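Local coordinates for fibronectin type III domain-containing protein (Simiduia agarivorans, PDB 6P2K), which is a zinc-binding family 74 glycoside hydrolase built on seven-bladed beta-propellers, probably cleaving xyloglucan or related beta-glucans, at residues 680-691 against 706-716. Residues are numbered along the deposited sequence; the frame is centred on the assembly and turned at random.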
loop_
_atom_site.group_PDB
_atom_site.type_symbol
_atom_site.label_atom_id
_atom_site.label_comp_id
_atom_site.label_asym_id
_atom_site.label_seq_id
_atom_site.Cartn_x
_atom_site.Cartn_y
_atom_site.Cartn_z
ATOM N N TRP B 680 3.321 23.999 57.181
ATOM C CA TRP B 680 3.573 22.806 57.977
ATOM C C TRP B 680 4.814 22.905 58.855
ATOM O O TRP B 680 5.088 21.971 59.616
ATOM C CB TRP B 680 3.705 21.582 57.061
ATOM C CG TRP B 680 4.583 21.791 55.857
ATOM C CD1 TRP B 680 4.180 22.160 54.606
ATOM C CD2 TRP B 680 6.008 21.627 55.786
ATOM N NE1 TRP B 680 5.264 22.239 53.762
ATOM C CE2 TRP B 680 6.397 21.916 54.461
ATOM C CE3 TRP B 680 6.990 21.264 56.712
ATOM C CZ2 TRP B 680 7.725 21.856 54.041
ATOM C CZ3 TRP B 680 8.310 21.205 56.293
ATOM C CH2 TRP B 680 8.665 21.502 54.969
ATOM N N TRP B 681 5.563 24.008 58.781
ATOM C CA TRP B 681 6.872 24.044 59.423
ATOM C C TRP B 681 6.769 23.895 60.935
ATOM O O TRP B 681 7.564 23.173 61.549
ATOM C CB TRP B 681 7.605 25.335 59.075
ATOM C CG TRP B 681 9.019 25.297 59.547
ATOM C CD1 TRP B 681 9.546 25.951 60.620
ATOM C CD2 TRP B 681 10.084 24.528 58.980
ATOM N NE1 TRP B 681 10.880 25.651 60.747
ATOM C CE2 TRP B 681 11.234 24.778 59.751
ATOM C CE3 TRP B 681 10.177 23.658 57.890
ATOM C CZ2 TRP B 681 12.465 24.191 59.467
ATOM C CZ3 TRP B 681 11.399 23.076 57.609
ATOM C CH2 TRP B 681 12.527 23.345 58.394
ATOM N N ASN B 682 5.802 24.568 61.557
ATOM C CA ASN B 682 5.732 24.555 63.011
ATOM C C ASN B 682 5.227 23.229 63.561
ATOM O O ASN B 682 5.464 22.932 64.738
ATOM C CB ASN B 682 4.851 25.703 63.500
ATOM C CG ASN B 682 5.559 27.041 63.437
ATOM O OD1 ASN B 682 6.731 27.156 63.801
ATOM N ND2 ASN B 682 4.852 28.062 62.967
ATOM N N SER B 683 4.552 22.421 62.742
ATOM C CA SER B 683 4.033 21.137 63.200
ATOM C C SER B 683 5.017 19.998 62.961
ATOM O O SER B 683 5.298 19.217 63.875
ATOM C CB SER B 683 2.698 20.826 62.514
ATOM O OG SER B 683 1.720 21.807 62.819
ATOM N N VAL B 684 5.555 19.891 61.745
ATOM C CA VAL B 684 6.344 18.725 61.367
ATOM C C VAL B 684 7.701 19.134 60.809
ATOM O O VAL B 684 8.454 18.287 60.316
ATOM C CB VAL B 684 5.580 17.860 60.349
ATOM C CG1 VAL B 684 4.367 17.224 61.004
ATOM C CG2 VAL B 684 5.163 18.700 59.157
ATOM N N GLY B 685 8.025 20.426 60.882
ATOM C CA GLY B 685 9.308 20.882 60.371
ATOM C C GLY B 685 10.492 20.233 61.058
ATOM O O GLY B 685 11.567 20.104 60.464
ATOM N N ASN B 686 10.315 19.809 62.311
ATOM C CA ASN B 686 11.375 19.120 63.037
ATOM C C ASN B 686 11.687 17.749 62.454
ATOM O O ASN B 686 12.745 17.189 62.761
ATOM C CB ASN B 686 10.984 18.983 64.505
ATOM C CG ASN B 686 9.568 18.486 64.676
ATOM O OD1 ASN B 686 8.619 19.270 64.647
ATOM N ND2 ASN B 686 9.414 17.179 64.840
ATOM N N ARG B 687 10.796 17.194 61.630
ATOM C CA ARG B 687 11.057 15.927 60.960
ATOM C C ARG B 687 11.599 16.089 59.548
ATOM O O ARG B 687 12.112 15.115 58.986
ATOM C CB ARG B 687 9.781 15.078 60.881
ATOM C CG ARG B 687 8.797 15.260 62.015
ATOM C CD ARG B 687 7.832 14.090 62.031
ATOM N NE ARG B 687 6.826 14.202 63.080
ATOM C CZ ARG B 687 6.384 13.173 63.796
ATOM N NH1 ARG B 687 6.870 11.956 63.579
ATOM N NH2 ARG B 687 5.465 13.360 64.732
ATOM N N PHE B 688 11.492 17.280 58.964
ATOM C CA PHE B 688 11.821 17.456 57.558
ATOM C C PHE B 688 13.308 17.240 57.315
ATOM O O PHE B 688 14.153 17.826 57.996
ATOM C CB PHE B 688 11.418 18.850 57.081
ATOM C CG PHE B 688 11.743 19.107 55.635
ATOM C CD1 PHE B 688 10.951 18.577 54.630
ATOM C CD2 PHE B 688 12.845 19.869 55.280
ATOM C CE1 PHE B 688 11.249 18.808 53.296
ATOM C CE2 PHE B 688 13.149 20.101 53.953
ATOM C CZ PHE B 688 12.350 19.571 52.960
ATOM N N LYS B 689 13.620 16.399 56.334
ATOM C CA LYS B 689 14.983 16.182 55.876
ATOM C C LYS B 689 15.153 16.822 54.505
ATOM O O LYS B 689 14.273 16.712 53.645
ATOM C CB LYS B 689 15.313 14.687 55.816
ATOM C CG LYS B 689 15.007 13.947 57.115
ATOM C CD LYS B 689 15.377 12.474 57.028
ATOM C CE LYS B 689 14.499 11.733 56.029
ATOM N NZ LYS B 689 13.094 11.607 56.511
ATOM N N PHE B 690 16.280 17.506 54.309
ATOM C CA PHE B 690 16.542 18.209 53.054
ATOM C C PHE B 690 17.086 17.212 52.037
ATOM O O PHE B 690 18.284 17.145 51.751
ATOM C CB PHE B 690 17.498 19.372 53.276
ATOM C CG PHE B 690 16.826 20.615 53.783
ATOM C CD1 PHE B 690 16.605 20.793 55.139
ATOM C CD2 PHE B 690 16.403 21.597 52.904
ATOM C CE1 PHE B 690 15.982 21.934 55.612
ATOM C CE2 PHE B 690 15.779 22.741 53.370
ATOM C CZ PHE B 690 15.567 22.909 54.725
ATOM N N THR B 691 16.169 16.414 51.487
ATOM C CA THR B 691 16.497 15.489 50.410
ATOM C C THR B 691 15.704 15.855 49.162
ATOM O O THR B 691 15.210 16.981 49.040
ATOM C CB THR B 691 16.200 14.041 50.815
ATOM O OG1 THR B 691 14.830 13.926 51.220
ATOM C CG2 THR B 691 17.089 13.617 51.967
ATOM N N SER B 706 14.916 20.949 43.624
ATOM C CA SER B 706 13.740 20.980 44.486
ATOM C C SER B 706 13.991 20.141 45.730
ATOM O O SER B 706 14.334 18.959 45.623
ATOM C CB SER B 706 12.501 20.472 43.740
ATOM O OG SER B 706 11.471 20.107 44.640
ATOM N N TYR B 707 13.810 20.751 46.902
ATOM C CA TYR B 707 13.979 20.064 48.180
ATOM C C TYR B 707 12.653 19.441 48.600
ATOM O O TYR B 707 11.637 20.139 48.700
ATOM C CB TYR B 707 14.478 21.031 49.252
ATOM C CG TYR B 707 15.984 21.124 49.349
ATOM C CD1 TYR B 707 16.754 19.993 49.584
ATOM C CD2 TYR B 707 16.634 22.346 49.214
ATOM C CE1 TYR B 707 18.130 20.071 49.679
ATOM C CE2 TYR B 707 18.011 22.435 49.307
ATOM C CZ TYR B 707 18.754 21.294 49.538
ATOM O OH TYR B 707 20.125 21.378 49.629
ATOM N N TYR B 708 12.667 18.136 48.864
ATOM C CA TYR B 708 11.432 17.391 49.081
ATOM C C TYR B 708 11.738 16.136 49.886
ATOM O O TYR B 708 12.675 15.402 49.556
ATOM C CB TYR B 708 10.793 17.037 47.733
ATOM C CG TYR B 708 9.615 16.099 47.807
ATOM C CD1 TYR B 708 8.361 16.557 48.190
ATOM C CD2 TYR B 708 9.751 14.759 47.473
ATOM C CE1 TYR B 708 7.277 15.700 48.247
ATOM C CE2 TYR B 708 8.674 13.897 47.525
ATOM C CZ TYR B 708 7.441 14.370 47.914
ATOM O OH TYR B 708 6.369 13.508 47.972
ATOM N N ASP B 709 10.951 15.892 50.934
ATOM C CA ASP B 709 11.113 14.722 51.798
ATOM C C ASP B 709 9.954 13.769 51.522
ATOM O O ASP B 709 8.836 13.976 52.005
ATOM C CB ASP B 709 11.170 15.126 53.270
ATOM C CG ASP B 709 11.627 13.990 54.177
ATOM O OD1 ASP B 709 11.519 12.810 53.777
ATOM O OD2 ASP B 709 12.093 14.279 55.301
ATOM N N HIS B 710 10.233 12.715 50.751
ATOM C CA HIS B 710 9.199 11.764 50.364
ATOM C C HIS B 710 8.633 10.994 51.550
ATOM O O HIS B 710 7.548 10.415 51.434
ATOM C CB HIS B 710 9.757 10.783 49.333
ATOM C CG HIS B 710 10.600 9.697 49.928
ATOM N ND1 HIS B 710 11.946 9.856 50.187
ATOM C CD2 HIS B 710 10.289 8.437 50.317
ATOM C CE1 HIS B 710 12.426 8.741 50.709
ATOM N NE2 HIS B 710 11.441 7.865 50.799
ATOM N N ASP B 711 9.345 10.959 52.679
ATOM C CA ASP B 711 8.843 10.235 53.842
ATOM C C ASP B 711 7.586 10.879 54.409
ATOM O O ASP B 711 6.763 10.194 55.026
ATOM C CB ASP B 711 9.921 10.152 54.922
ATOM C CG ASP B 711 10.985 9.127 54.603
ATOM O OD1 ASP B 711 10.640 8.072 54.029
ATOM O OD2 ASP B 711 12.164 9.376 54.927
ATOM N N TYR B 712 7.419 12.185 54.210
ATOM C CA TYR B 712 6.242 12.885 54.690
ATOM C C TYR B 712 5.519 13.666 53.601
ATOM O O TYR B 712 4.555 14.375 53.911
ATOM C CB TYR B 712 6.618 13.839 55.837
ATOM C CG TYR B 712 7.533 13.220 56.870
ATOM C CD1 TYR B 712 7.062 12.263 57.759
ATOM C CD2 TYR B 712 8.868 13.593 56.955
ATOM C CE1 TYR B 712 7.894 11.691 58.707
ATOM C CE2 TYR B 712 9.710 13.028 57.896
ATOM C CZ TYR B 712 9.218 12.077 58.771
ATOM O OH TYR B 712 10.051 11.512 59.713
ATOM N N GLN B 713 5.951 13.553 52.341
ATOM C CA GLN B 713 5.345 14.278 51.221
ATOM C C GLN B 713 5.386 15.787 51.450
ATOM O O GLN B 713 4.427 16.505 51.163
ATOM C CB GLN B 713 3.912 13.808 50.959
ATOM C CG GLN B 713 3.792 12.330 50.657
ATOM C CD GLN B 713 2.368 11.829 50.787
ATOM O OE1 GLN B 713 2.122 10.623 50.814
ATOM N NE2 GLN B 713 1.417 12.758 50.872
ATOM N N LEU B 714 6.506 16.270 51.973
ATOM C CA LEU B 714 6.705 17.685 52.241
ATOM C C LEU B 714 7.692 18.252 51.233
ATOM O O LEU B 714 8.804 17.734 51.085
ATOM C CB LEU B 714 7.209 17.906 53.668
ATOM C CG LEU B 714 6.248 17.438 54.763
ATOM C CD1 LEU B 714 6.931 17.443 56.122
ATOM C CD2 LEU B 714 5.005 18.315 54.780
ATOM N N GLY B 715 7.277 19.303 50.533
ATOM C CA GLY B 715 8.157 19.994 49.614
ATOM C C GLY B 715 8.559 21.351 50.148
ATOM O O GLY B 715 7.697 22.198 50.407
ATOM N N TYR B 716 9.862 21.572 50.334
ATOM C CA TYR B 716 10.308 22.856 50.863
ATOM C C TYR B 716 10.161 23.957 49.821
ATOM O O TYR B 716 9.629 25.034 50.112
ATOM C CB TYR B 716 11.757 22.771 51.347
ATOM C CG TYR B 716 12.124 23.958 52.202
ATOM C CD1 TYR B 716 12.507 25.163 51.627
ATOM C CD2 TYR B 716 12.050 23.888 53.586
ATOM C CE1 TYR B 716 12.817 26.261 52.407
ATOM C CE2 TYR B 716 12.362 24.981 54.375
ATOM C CZ TYR B 716 12.744 26.164 53.779
ATOM O OH TYR B 716 13.056 27.255 54.557
HETATM O O HOH W 1 4.877 22.221 50.776
HETATM O O HOH W 2 12.769 12.237 59.531
HETATM O O HOH W 3 9.232 11.102 62.306
#
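Leu714 and Trp680 make the tight end of this contact: CD2 of Leu714 sits 3.6 Å over the centroid of the five-membered indole ring, 13° off its normal, a CH-pi contact. Leu714 CD1 reaches Val684 CG2 while still touching the six-membered ring of the indole, so the two methyls fill the angle between the indole and the short helix 681-684. Gly715 O lies at the indole's edge, and a water accepts from Trp680 NE1 and donates to that same oxygen. Phe688, its CG anti to the backbone N (chi1 179°), slides its ring past Leu714 until CZ lies 3.6 Å from Tyr716 CB. An aromatic cluster continues from there: Phe690 drives its edge into the face of Tyr707 with planes at 85°, while its CZ lies over a face of Tyr716, whose own edge meets the face of Trp681 in an offset edge-to-face pair.

Past Phe688 the contact turns polar, and at the exposed Lys689 it opens to solvent. Asp709 OD2 accepts from Lys689 N at 2.8 Å, on its anti side, and from Lys689 NZ through its syn lone pair. NZ, brought back by bends at chi3 and chi4, also bridges to Asp711 OD2 at 2.9 Å. Meanwhile Asp709 OD1 takes Asp711 N in an Asx turn. An alanine in place of Asp709 would probably leave Lys689 N without its acceptor, the ammonium with Asp711 as its one remaining carboxylate in this contact, and Asp711 N without the side-chain oxygen of the Asx turn. Beyond, Tyr712 rests against Arg687 CB, and two waters join its OH to Arg687 and Lys689.

Thr691 closes the seam, its O accepting from Tyr708 N at 2.8 Å and its OG1 donating to Tyr708 O. The loop thus lies along the bulged hairpin of strands 702-709 and 714-723, the two middle strands of a four-stranded sheet, consistent with a propeller blade, while helix 666-672 packs Pro666 and Met670 against Phe690.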